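Local structure of molybdenum cofactor carrier protein (Chlamydomonas reinhardtii, 2IZ6) at residues 25-28 with 29-32; 137-141 with 142-146. The protein probably binds the molybdenum cofactor and carries it between its synthesis and the enzymes that use it. One frame throughout, in Å; residues are numbered along the deposited sequence.

Interaction 1: residues 25-28 with 29-32; sequences DTAE and NQLV
At the N-terminal end of helix 28-43, the first helix of this Rossmann-like fold, Gln30 folds its side chain back on the N-cap residue, Ala27, and accepts its backbone N-H. Ala27 has no polar side chain to return the bond. Ala27 N donates to Gln30 OE1 at 3.1 Å, with an N-H...O angle of 150° and the donor tilted 31° from the amide plane. In Gln30, CG lies anti to the carbonyl carbon (chi1 -64°) and the chain then runs extended, which carries OE1 to Ala27 N. The same amide oxygen lies 3.6 Å from Thr26 CA. Ala27 O is gripped by two backbone donors, weakly by Gln30 N at 2.9 Å and by Leu31 N at 3.3 Å, while Val32 N bonds to Glu28 O at 3.1 Å and carries the helical pattern onward. The apolar part is small: Thr26 CG2, anti to the backbone N, meets Leu31 CD2 at 3.5 Å, the two side chains crossing at about a right angle. Thr26 OG1 bonds to Gly22 O, within the loop that follows strand 15-19, and helix 57-67 covers this side, with Val57 against Thr26 and Glu60 against Leu31.

Interaction 2: residues 137-141 with 142-146; sequences LGTQP and EAEKF
Thr139 and Glu144 meet where the loop after strand 134-137 enters helix 141-150, a strand-loop-helix junction of the Rossmann-like fold with Gln140 as N-cap residue and Pro141 in the first turn. The close packing is on the Thr139 side. Thr139 OG1, set between its backbone N and carbonyl carbon (chi1 73°), touches Glu144 CG at 3.3 Å and also lies against Ala143 CB. Glu144 runs back over the loop with its chain extended beyond CG. Its carboxylate joins Thr139 through a water, which donates to Glu144 OE2 at 2.7 Å, accepts from Thr139 N at 2.9 Å and is 2.6 Å from Thr139 OG1. With an alanine at Glu144, the water would probably lose its carboxylate acceptor and the Thr139 hydroxyl the CG that now rests on it. Gln140 O receives a nearly straight bond from Glu144 N (173°) and a weak one from Ala143 N. On the outer side, where Pro141 and Lys145 are exposed, the side chains pack more loosely: Pro141 CB is 4.0 Å from Lys145 CE, and Glu142 brings OE1 only to 3.7 Å from Gln140 CB. Beyond the first turn, Phe146 turns from the loop to meet Phe146 of the second subunit. Even at the exposed edge the backbone is firmly held, Lys145 N donating to Pro141 O at 2.9 Å (163°).

In the fold
From the N terminus, strand 15-19 leads through its loop into interaction 1, which lies at the entry to helix 28-43. The chain then builds the intervening strands and helices before strand 134-137 leads into interaction 2, at the entry to helix 141-150. The two contacts follow in series, neither nesting nor crossing, yet both start from loops after strands of one parallel sheet, where strand 110-114 separates 15-19 from 134-137. Their centres lie about 15 Å apart. A probable hydrogen bond, Gln30 NE2 to Gly138 O at 3.1 Å, joins the two entrances directly. Interaction 1 faces helix 57-67, whereas helix 141-150 extends interaction 2 to the second subunit.

Interaction 1: residues 25-28 with 29-32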
loop_
_atom_site.group_PDB
_atom_site.type_symbol
_atom_site.label_atom_id
_atom_site.label_comp_id
_atom_site.label_asym_id
_atom_site.label_seq_id
_atom_site.Cartn_x
_atom_site.Cartn_y
_atom_site.Cartn_z
ATOM N N ASP A 25 23.461 10.810 -3.690
ATOM C CA ASP A 25 22.811 12.042 -4.229
ATOM C C ASP A 25 22.657 13.146 -3.180
ATOM O O ASP A 25 21.826 14.059 -3.301
ATOM C CB ASP A 25 21.421 11.652 -4.731
ATOM C CG ASP A 25 21.482 10.418 -5.599
ATOM O OD1 ASP A 25 22.458 10.370 -6.369
ATOM O OD2 ASP A 25 20.639 9.494 -5.479
ATOM N N THR A 26 23.504 13.017 -2.175
ATOM C CA THR A 26 23.579 13.879 -1.043
ATOM C C THR A 26 24.972 14.501 -0.919
ATOM O O THR A 26 25.969 13.787 -0.878
ATOM C CB THR A 26 23.300 13.008 0.123
ATOM O OG1 THR A 26 21.999 12.403 -0.090
ATOM C CG2 THR A 26 23.320 13.790 1.402
ATOM N N ALA A 27 25.030 15.823 -0.867
ATOM C CA ALA A 27 26.230 16.557 -0.562
ATOM C C ALA A 27 26.572 16.533 0.938
ATOM O O ALA A 27 25.691 16.461 1.773
ATOM C CB ALA A 27 26.088 17.977 -1.027
ATOM N N GLU A 28 27.856 16.637 1.286
ATOM C CA GLU A 28 28.251 16.623 2.697
ATOM C C GLU A 28 27.585 17.701 3.550
ATOM O O GLU A 28 27.279 17.419 4.687
ATOM C CB GLU A 28 29.783 16.640 2.882
ATOM C CG GLU A 28 30.385 15.420 2.345
ATOM C CD GLU A 28 31.854 15.237 2.755
ATOM O OE1 GLU A 28 32.441 16.202 3.275
ATOM O OE2 GLU A 28 32.348 14.124 2.626
ATOM N N ASN A 29 27.329 18.896 3.020
ATOM C CA ASN A 29 26.645 19.948 3.759
ATOM C C ASN A 29 25.264 19.482 4.205
ATOM O O ASN A 29 24.781 19.890 5.289
ATOM C CB ASN A 29 26.563 21.247 2.928
ATOM C CG ASN A 29 25.684 21.121 1.698
ATOM O OD1 ASN A 29 24.652 21.822 1.556
ATOM N ND2 ASN A 29 26.046 20.197 0.822
ATOM N N GLN A 30 24.620 18.678 3.344
ATOM C CA GLN A 30 23.328 18.114 3.646
ATOM C C GLN A 30 23.382 17.070 4.759
ATOM O O GLN A 30 22.488 17.020 5.632
ATOM C CB GLN A 30 22.644 17.618 2.380
ATOM C CG GLN A 30 22.362 18.738 1.438
ATOM C CD GLN A 30 21.870 18.224 0.095
ATOM O OE1 GLN A 30 22.280 17.169 -0.374
ATOM N NE2 GLN A 30 20.989 18.981 -0.526
ATOM N N LEU A 31 24.407 16.253 4.772
ATOM C CA LEU A 31 24.645 15.247 5.827
ATOM C C LEU A 31 24.806 15.939 7.186
ATOM O O LEU A 31 24.178 15.522 8.160
ATOM C CB LEU A 31 25.896 14.382 5.519
ATOM C CG LEU A 31 25.783 13.469 4.311
ATOM C CD1 LEU A 31 27.124 12.822 4.116
ATOM C CD2 LEU A 31 24.575 12.481 4.452
ATOM N N VAL A 32 25.564 17.028 7.207
ATOM C CA VAL A 32 25.851 17.784 8.408
ATOM C C VAL A 32 24.512 18.444 8.821
ATOM O O VAL A 32 24.165 18.400 10.002
ATOM C CB VAL A 32 26.898 18.888 8.159
ATOM C CG1 VAL A 32 27.004 19.818 9.367
ATOM C CG2 VAL A 32 28.204 18.261 7.825
#

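Interaction 2: residues 137-141 with 142-146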
loop_
_atom_site.group_PDB
_atom_site.type_symbol
_atom_site.label_atom_id
_atom_site.label_comp_id
_atom_site.label_asym_id
_atom_site.label_seq_id
_atom_site.Cartn_x
_atom_site.Cartn_y
_atom_site.Cartn_z
ATOM N N LEU A 137 14.706 22.517 3.327
ATOM C CA LEU A 137 16.057 22.916 3.779
ATOM C C LEU A 137 17.075 22.349 2.784
ATOM O O LEU A 137 17.112 21.163 2.517
ATOM C CB LEU A 137 16.344 22.415 5.191
ATOM C CG LEU A 137 17.781 22.643 5.736
ATOM C CD1 LEU A 137 18.017 24.122 5.825
ATOM C CD2 LEU A 137 17.925 21.935 7.123
ATOM N N GLY A 138 17.871 23.231 2.238
ATOM C CA GLY A 138 18.957 22.830 1.321
ATOM C C GLY A 138 18.493 22.270 0.002
ATOM O O GLY A 138 19.184 21.442 -0.611
ATOM N N THR A 139 17.299 22.688 -0.432
ATOM C CA THR A 139 16.751 22.316 -1.745
ATOM C C THR A 139 17.120 23.450 -2.738
ATOM O O THR A 139 17.336 24.565 -2.361
ATOM C CB THR A 139 15.220 21.980 -1.702
ATOM O OG1 THR A 139 14.399 23.152 -1.531
ATOM C CG2 THR A 139 14.904 20.985 -0.563
ATOM N N GLN A 140 17.154 23.180 -4.004
ATOM C CA GLN A 140 17.634 24.234 -4.881
ATOM C C GLN A 140 16.480 25.159 -5.236
ATOM O O GLN A 140 15.310 24.850 -4.921
ATOM C CB GLN A 140 18.352 23.621 -6.081
ATOM C CG GLN A 140 19.753 22.958 -5.695
ATOM C CD GLN A 140 20.739 23.887 -4.941
ATOM O OE1 GLN A 140 20.985 25.026 -5.348
ATOM N NE2 GLN A 140 21.309 23.387 -3.846
ATOM N N PRO A 141 16.773 26.322 -5.825
ATOM C CA PRO A 141 15.656 27.223 -6.163
ATOM C C PRO A 141 14.478 26.608 -6.933
ATOM O O PRO A 141 13.348 27.031 -6.717
ATOM C CB PRO A 141 16.349 28.331 -6.975
ATOM C CG PRO A 141 17.754 28.355 -6.436
ATOM C CD PRO A 141 18.089 26.933 -6.164
ATOM N N GLU A 142 14.736 25.678 -7.849
ATOM C CA GLU A 142 13.673 25.117 -8.695
ATOM C C GLU A 142 12.649 24.455 -7.843
ATOM O O GLU A 142 11.458 24.553 -8.113
ATOM C CB GLU A 142 14.171 24.054 -9.687
ATOM C CG GLU A 142 14.984 24.596 -10.819
ATOM C CD GLU A 142 16.434 24.714 -10.503
ATOM O OE1 GLU A 142 16.909 24.315 -9.403
ATOM O OE2 GLU A 142 17.125 25.200 -11.419
ATOM N N ALA A 143 13.133 23.710 -6.851
ATOM C CA ALA A 143 12.260 23.017 -5.952
ATOM C C ALA A 143 11.475 23.971 -5.118
ATOM O O ALA A 143 10.324 23.829 -4.898
ATOM C CB ALA A 143 13.068 22.101 -5.045
ATOM N N GLU A 144 12.186 24.937 -4.516
ATOM C CA GLU A 144 11.527 25.903 -3.658
ATOM C C GLU A 144 10.398 26.624 -4.394
ATOM O O GLU A 144 9.263 26.774 -3.906
ATOM C CB GLU A 144 12.563 26.913 -3.134
ATOM C CG GLU A 144 13.680 26.287 -2.213
ATOM C CD GLU A 144 14.846 27.237 -1.910
ATOM O OE1 GLU A 144 14.903 28.291 -2.551
ATOM O OE2 GLU A 144 15.649 26.900 -1.029
ATOM N N LYS A 145 10.698 27.036 -5.631
ATOM C CA LYS A 145 9.710 27.760 -6.433
ATOM C C LYS A 145 8.545 26.846 -6.841
ATOM O O LYS A 145 7.376 27.214 -6.732
ATOM C CB LYS A 145 10.390 28.352 -7.700
ATOM C CG LYS A 145 11.292 29.530 -7.352
ATOM C CD LYS A 145 11.932 30.204 -8.586
ATOM C CE LYS A 145 13.410 30.702 -8.289
ATOM N NZ LYS A 145 13.699 32.202 -8.159
ATOM N N PHE A 146 8.858 25.613 -7.229
ATOM C CA PHE A 146 7.835 24.652 -7.644
ATOM C C PHE A 146 6.859 24.292 -6.502
ATOM O O PHE A 146 5.642 24.451 -6.625
ATOM C CB PHE A 146 8.465 23.414 -8.244
ATOM C CG PHE A 146 7.440 22.319 -8.520
ATOM C CD1 PHE A 146 6.464 22.487 -9.477
ATOM C CD2 PHE A 146 7.429 21.150 -7.760
ATOM C CE1 PHE A 146 5.490 21.448 -9.708
ATOM C CE2 PHE A 146 6.521 20.132 -8.008
ATOM C CZ PHE A 146 5.558 20.288 -8.934
HETATM O O HOH W 1 15.327 24.632 0.387
HETATM O O HOH W 2 15.929 21.910 -6.711
#